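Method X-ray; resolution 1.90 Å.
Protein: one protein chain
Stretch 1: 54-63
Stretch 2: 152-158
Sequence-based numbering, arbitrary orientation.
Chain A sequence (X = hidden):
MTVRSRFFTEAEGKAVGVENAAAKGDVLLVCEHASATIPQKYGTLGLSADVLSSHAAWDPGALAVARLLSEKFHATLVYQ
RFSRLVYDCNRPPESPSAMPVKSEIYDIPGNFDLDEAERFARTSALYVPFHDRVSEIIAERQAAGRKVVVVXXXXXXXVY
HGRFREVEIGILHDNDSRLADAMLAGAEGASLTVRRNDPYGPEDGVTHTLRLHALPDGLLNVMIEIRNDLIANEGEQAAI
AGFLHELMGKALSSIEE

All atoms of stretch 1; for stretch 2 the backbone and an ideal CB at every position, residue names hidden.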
ATOM      1  N   SER A  54     -18.641 -19.645   0.816  1.00 24.72           N
ATOM      2  CA  SER A  54     -18.564 -19.934  -0.611  1.00 24.56           C
ATOM      3  C   SER A  54     -17.218 -19.523  -1.171  1.00 23.95           C
ATOM      4  O   SER A  54     -16.376 -18.999  -0.461  1.00 22.24           O
ATOM      5  CB  SER A  54     -19.671 -19.184  -1.378  1.00 24.42           C
ATOM      6  OG  SER A  54     -19.379 -17.789  -1.486  1.00 24.69           O
ATOM      7  N   HIS A  55     -17.069 -19.744  -2.474  1.00 24.28           N
ATOM      8  CA  HIS A  55     -15.905 -19.289  -3.234  1.00 23.48           C
ATOM      9  C   HIS A  55     -15.730 -17.771  -3.319  1.00 23.07           C
ATOM     10  O   HIS A  55     -14.683 -17.334  -3.785  1.00 23.35           O
ATOM     11  CB  HIS A  55     -15.943 -19.873  -4.652  1.00 23.94           C
ATOM     12  CG  HIS A  55     -17.049 -19.315  -5.489  1.00 24.39           C
ATOM     13  ND1 HIS A  55     -16.888 -18.205  -6.282  1.00 26.98           N
ATOM     14  CD2 HIS A  55     -18.348 -19.683  -5.608  1.00 27.70           C
ATOM     15  CE1 HIS A  55     -18.037 -17.912  -6.863  1.00 26.79           C
ATOM     16  NE2 HIS A  55     -18.939 -18.796  -6.474  1.00 27.10           N
ATOM     17  N   ALA A  56     -16.724 -16.958  -2.889  1.00 21.83           N
ATOM     18  CA  ALA A  56     -16.527 -15.499  -2.778  1.00 20.70           C
ATOM     19  C   ALA A  56     -15.367 -15.164  -1.820  1.00 19.23           C
ATOM     20  O   ALA A  56     -14.617 -14.212  -2.049  1.00 18.73           O
ATOM     21  CB  ALA A  56     -17.812 -14.789  -2.280  1.00 19.75           C
ATOM     22  N   ALA A  57     -15.251 -15.959  -0.753  1.00 18.75           N
ATOM     23  CA  ALA A  57     -14.325 -15.702   0.346  1.00 18.53           C
ATOM     24  C   ALA A  57     -12.943 -16.308   0.192  1.00 18.18           C
ATOM     25  O   ALA A  57     -12.024 -15.874   0.875  1.00 18.20           O
ATOM     26  CB  ALA A  57     -14.926 -16.171   1.657  1.00 17.89           C
ATOM     27  N   TRP A  58     -12.791 -17.298  -0.676  1.00 17.76           N
ATOM     28  CA  TRP A  58     -11.527 -18.007  -0.840  1.00 18.45           C
ATOM     29  C   TRP A  58     -11.547 -18.878  -2.095  1.00 18.25           C
ATOM     30  O   TRP A  58     -12.566 -18.965  -2.781  1.00 18.75           O
ATOM     31  CB  TRP A  58     -11.242 -18.860   0.407  1.00 18.81           C
ATOM     32  CG  TRP A  58     -12.113 -20.075   0.546  1.00 19.51           C
ATOM     33  CD1 TRP A  58     -13.426 -20.198   0.207  1.00 19.98           C
ATOM     34  CD2 TRP A  58     -11.717 -21.338   1.060  1.00 20.26           C
ATOM     35  NE1 TRP A  58     -13.859 -21.453   0.482  1.00 21.03           N
ATOM     36  CE2 TRP A  58     -12.832 -22.174   1.015  1.00 19.11           C
ATOM     37  CE3 TRP A  58     -10.512 -21.843   1.569  1.00 20.33           C
ATOM     38  CZ2 TRP A  58     -12.789 -23.501   1.452  1.00 21.76           C
ATOM     39  CZ3 TRP A  58     -10.472 -23.141   2.008  1.00 21.02           C
ATOM     40  CH2 TRP A  58     -11.607 -23.962   1.950  1.00 20.06           C
ATOM     41  N   ASP A  59     -10.402 -19.470  -2.415  1.00 17.12           N
ATOM     42  CA  ASP A  59     -10.296 -20.506  -3.458  1.00 17.51           C
ATOM     43  C   ASP A  59     -10.347 -21.846  -2.729  1.00 17.29           C
ATOM     44  O   ASP A  59      -9.318 -22.324  -2.204  1.00 17.26           O
ATOM     45  CB  ASP A  59      -8.965 -20.408  -4.206  1.00 16.86           C
ATOM     46  CG  ASP A  59      -8.889 -19.241  -5.150  1.00 18.36           C
ATOM     47  OD1 ASP A  59      -9.721 -18.291  -5.057  1.00 17.66           O
ATOM     48  OD2 ASP A  59      -7.929 -19.232  -5.964  1.00 20.24           O
ATOM     49  N   PRO A  60     -11.532 -22.481  -2.693  1.00 17.77           N
ATOM     50  CA  PRO A  60     -11.624 -23.781  -2.019  1.00 18.09           C
ATOM     51  C   PRO A  60     -10.707 -24.802  -2.663  1.00 18.10           C
ATOM     52  O   PRO A  60     -10.633 -24.880  -3.896  1.00 18.60           O
ATOM     53  CB  PRO A  60     -13.090 -24.211  -2.215  1.00 18.24           C
ATOM     54  CG  PRO A  60     -13.775 -23.126  -2.920  1.00 19.33           C
ATOM     55  CD  PRO A  60     -12.796 -22.066  -3.331  1.00 18.12           C
ATOM     56  N   GLY A  61      -9.987 -25.538  -1.831  1.00 18.41           N
ATOM     57  CA  GLY A  61      -9.084 -26.579  -2.298  1.00 18.19           C
ATOM     58  C   GLY A  61      -7.662 -26.101  -2.536  1.00 18.15           C
ATOM     59  O   GLY A  61      -6.760 -26.902  -2.532  1.00 16.66           O
ATOM     60  N   ALA A  62      -7.477 -24.803  -2.788  1.00 17.00           N
ATOM     61  CA  ALA A  62      -6.193 -24.297  -3.283  1.00 17.04           C
ATOM     62  C   ALA A  62      -5.049 -24.423  -2.262  1.00 16.25           C
ATOM     63  O   ALA A  62      -3.953 -24.852  -2.615  1.00 16.50           O
ATOM     64  CB  ALA A  62      -6.348 -22.841  -3.782  1.00 16.79           C
ATOM     65  N   LEU A  63      -5.282 -24.031  -1.012  1.00 15.24           N
ATOM     66  CA  LEU A  63      -4.272 -24.161   0.037  1.00 15.26           C
ATOM     67  C   LEU A  63      -3.976 -25.653   0.297  1.00 15.52           C
ATOM     68  O   LEU A  63      -2.838 -26.034   0.549  1.00 14.53           O
ATOM     69  CB  LEU A  63      -4.742 -23.474   1.326  1.00 14.69           C
ATOM     70  CG  LEU A  63      -3.841 -23.522   2.523  1.00 15.13           C
ATOM     71  CD1 LEU A  63      -2.495 -22.929   2.121  1.00 16.31           C
ATOM     72  CD2 LEU A  63      -4.499 -22.800   3.765  1.00 15.55           C
ATOM     73  N   UNK A 152       2.154 -19.925  -8.373  1.00 16.88           N
ATOM     74  CA  UNK A 152       0.949 -19.588  -7.612  1.00 17.09           C
ATOM     75  C   UNK A 152      -0.177 -20.611  -7.859  1.00 16.90           C
ATOM     76  O   UNK A 152      -0.326 -21.174  -8.958  1.00 16.07           O
ATOM     77  CB  UNK A 152       0.472 -18.182  -7.983  1.00 17.09           C
ATOM     78  N   UNK A 153      -0.953 -20.854  -6.807  1.00 15.90           N
ATOM     79  CA  UNK A 153      -1.990 -21.893  -6.823  1.00 16.64           C
ATOM     80  C   UNK A 153      -3.352 -21.291  -6.535  1.00 16.62           C
ATOM     81  O   UNK A 153      -3.570 -20.676  -5.476  1.00 16.92           O
ATOM     82  CB  UNK A 153      -1.675 -22.990  -5.804  1.00 16.64           C
ATOM     83  N   UNK A 154      -4.275 -21.505  -7.468  1.00 16.26           N
ATOM     84  CA  UNK A 154      -5.614 -20.942  -7.427  1.00 16.96           C
ATOM     85  C   UNK A 154      -6.649 -22.027  -7.774  1.00 16.73           C
ATOM     86  O   UNK A 154      -6.320 -23.033  -8.437  1.00 16.90           O
ATOM     87  CB  UNK A 154      -5.725 -19.757  -8.388  1.00 16.96           C
ATOM     88  N   UNK A 155      -7.892 -21.807  -7.355  1.00 16.91           N
ATOM     89  CA  UNK A 155      -9.019 -22.584  -7.869  1.00 17.07           C
ATOM     90  C   UNK A 155     -10.093 -21.657  -8.372  1.00 18.04           C
ATOM     91  O   UNK A 155     -10.152 -20.452  -8.009  1.00 17.61           O
ATOM     92  CB  UNK A 155      -9.583 -23.517  -6.795  1.00 17.07           C
ATOM     93  N   UNK A 156     -10.929 -22.210  -9.241  1.00 19.06           N
ATOM     94  CA  UNK A 156     -11.982 -21.463  -9.877  1.00 19.91           C
ATOM     95  C   UNK A 156     -13.270 -22.253  -9.882  1.00 20.73           C
ATOM     96  O   UNK A 156     -13.288 -23.482  -9.839  1.00 20.27           O
ATOM     97  CB  UNK A 156     -11.583 -21.080 -11.303  1.00 19.91           C
ATOM     98  N   UNK A 157     -14.353 -21.502  -9.889  1.00 21.67           N
ATOM     99  CA  UNK A 157     -15.695 -22.039  -9.799  1.00 22.66           C
ATOM    100  C   UNK A 157     -16.125 -22.666 -11.150  1.00 22.81           C
ATOM    101  O   UNK A 157     -15.829 -22.136 -12.214  1.00 22.37           O
ATOM    102  CB  UNK A 157     -16.670 -20.938  -9.378  1.00 22.66           C
ATOM    103  N   UNK A 158     -16.786 -23.837 -11.111  1.00 23.95           N
ATOM    104  CA  UNK A 158     -17.189 -24.473 -12.374  1.00 25.42           C
ATOM    105  C   UNK A 158     -18.227 -23.718 -13.214  1.00 26.45           C
ATOM    106  O   UNK A 158     -18.217 -23.853 -14.420  1.00 27.37           O
ATOM    107  CB  UNK A 158     -17.746 -25.864 -12.063  1.00 25.42           C
TER

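Position 152 has extended backbone angles (-100/145), and its ideal CB finds no atom of stretch 1 within 5.5 Å. Stretch 1 therefore sets no limit here, and almost any residue compatible with a strand would do. The deposited residue is Thr 152, which makes no contact with stretch 1.

At position 153 the CA-to-CB bond points sideways, and the ideal CB lies 4.3 Å from Ala 62 O. The methyl group of Ala 62 is also near, so an aliphatic side chain would fit, beta-branched ones suiting the extended backbone (-122/123). The deposited residue is Ile 153. Its CG2 sits 3.4 Å from Ala 62 O and 4.2 Å from Ala 62 CB, the latter an apolar contact, while the end of the side chain leads away from stretch 1.

Position 154 directs its CA-to-CB bond away overall, yet the ideal CB is 3.3 Å from Asp 59 OD2. The start of the side chain must pass the carboxylate, but its continuation is little restricted by stretch 1, so many types remain possible. It is His 154, with CB 3.4 Å from Asp 59 OD2.

At position 155 the backbone N lies 2.9 Å from Asp 59 OD2, a hydrogen bond (N-H...acceptor angle 153°) that any residue except proline could donate. The CA-to-CB bond points sideways, and the ideal CB lies 3.4 Å from Pro 60 O, 4.1 Å from Asp 59 CB and 4.5 Å from Ala 62 CB. With so many neighbours close to CB, a small side chain is favoured, and the carbonyl favours a donor: serine or threonine would answer both demands, while cysteine would donate weakly and alanine not at all. Ser 155, at chi1 72° (p), donates from OG to Pro 60 O at 2.7 Å; the same OG packs 3.3 Å from Asp 59 CB.

Position 156 points away, with nothing of stretch 1 within 5.5 Å of its ideal CB. Stretch 1 leaves the size of this side chain open; the residue is Phe 156.

Position 157 points toward stretch 1, its ideal CB 4.1 Å from His 55 ND1. An aliphatic or small hydroxyl-bearing side chain could lie over the imidazole. Thr 157 does so: its CB is 4.0 Å from the centroid of the His 55 ring, 5° off the normal, a CH-pi contact, and OG1 lies over a face, 3.6 Å from His 55 CD2.

Position 158 is out of reach. Its phi of -65° admits proline among many others, and the residue is Pro 158.

Stretch 2, residues 152-158: TIHSFTP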
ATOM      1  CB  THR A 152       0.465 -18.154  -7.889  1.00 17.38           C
ATOM      2  OG1 THR A 152      -0.240 -18.098  -9.122  1.00 18.54           O
ATOM      3  CG2 THR A 152       1.633 -17.168  -7.987  1.00 18.13           C
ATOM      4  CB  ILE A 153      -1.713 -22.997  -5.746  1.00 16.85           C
ATOM      5  CG1 ILE A 153      -0.306 -23.597  -5.889  1.00 18.11           C
ATOM      6  CG2 ILE A 153      -2.797 -24.053  -5.755  1.00 15.70           C
ATOM      7  CD1 ILE A 153      -0.017 -24.316  -7.204  1.00 14.43           C
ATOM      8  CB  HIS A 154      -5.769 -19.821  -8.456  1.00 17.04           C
ATOM      9  CG  HIS A 154      -5.083 -18.541  -8.083  1.00 18.86           C
ATOM     10  ND1 HIS A 154      -3.711 -18.410  -8.048  1.00 22.63           N
ATOM     11  CD2 HIS A 154      -5.588 -17.339  -7.719  1.00 18.33           C
ATOM     12  CE1 HIS A 154      -3.405 -17.169  -7.703  1.00 21.63           C
ATOM     13  NE2 HIS A 154      -4.525 -16.507  -7.483  1.00 23.26           N
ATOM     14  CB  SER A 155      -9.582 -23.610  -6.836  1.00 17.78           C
ATOM     15  OG  SER A 155     -10.303 -23.011  -5.768  1.00 15.76           O
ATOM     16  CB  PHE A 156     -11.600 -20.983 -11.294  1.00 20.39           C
ATOM     17  CG  PHE A 156     -11.339 -22.096 -12.291  1.00 21.05           C
ATOM     18  CD1 PHE A 156     -10.086 -22.680 -12.392  1.00 20.29           C
ATOM     19  CD2 PHE A 156     -12.343 -22.521 -13.160  1.00 21.06           C
ATOM     20  CE1 PHE A 156      -9.836 -23.706 -13.340  1.00 20.39           C
ATOM     21  CE2 PHE A 156     -12.095 -23.555 -14.107  1.00 19.47           C
ATOM     22  CZ  PHE A 156     -10.824 -24.113 -14.194  1.00 19.35           C
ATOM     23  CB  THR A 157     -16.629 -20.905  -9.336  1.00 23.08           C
ATOM     24  OG1 THR A 157     -17.798 -21.454  -8.731  1.00 25.88           O
ATOM     25  CG2 THR A 157     -16.980 -20.015 -10.482  1.00 20.84           C
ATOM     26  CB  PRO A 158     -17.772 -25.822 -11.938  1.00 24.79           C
ATOM     27  CG  PRO A 158     -17.399 -26.015 -10.529  1.00 25.32           C
ATOM     28  CD  PRO A 158     -17.110 -24.666  -9.932  1.00 24.07           C
TER
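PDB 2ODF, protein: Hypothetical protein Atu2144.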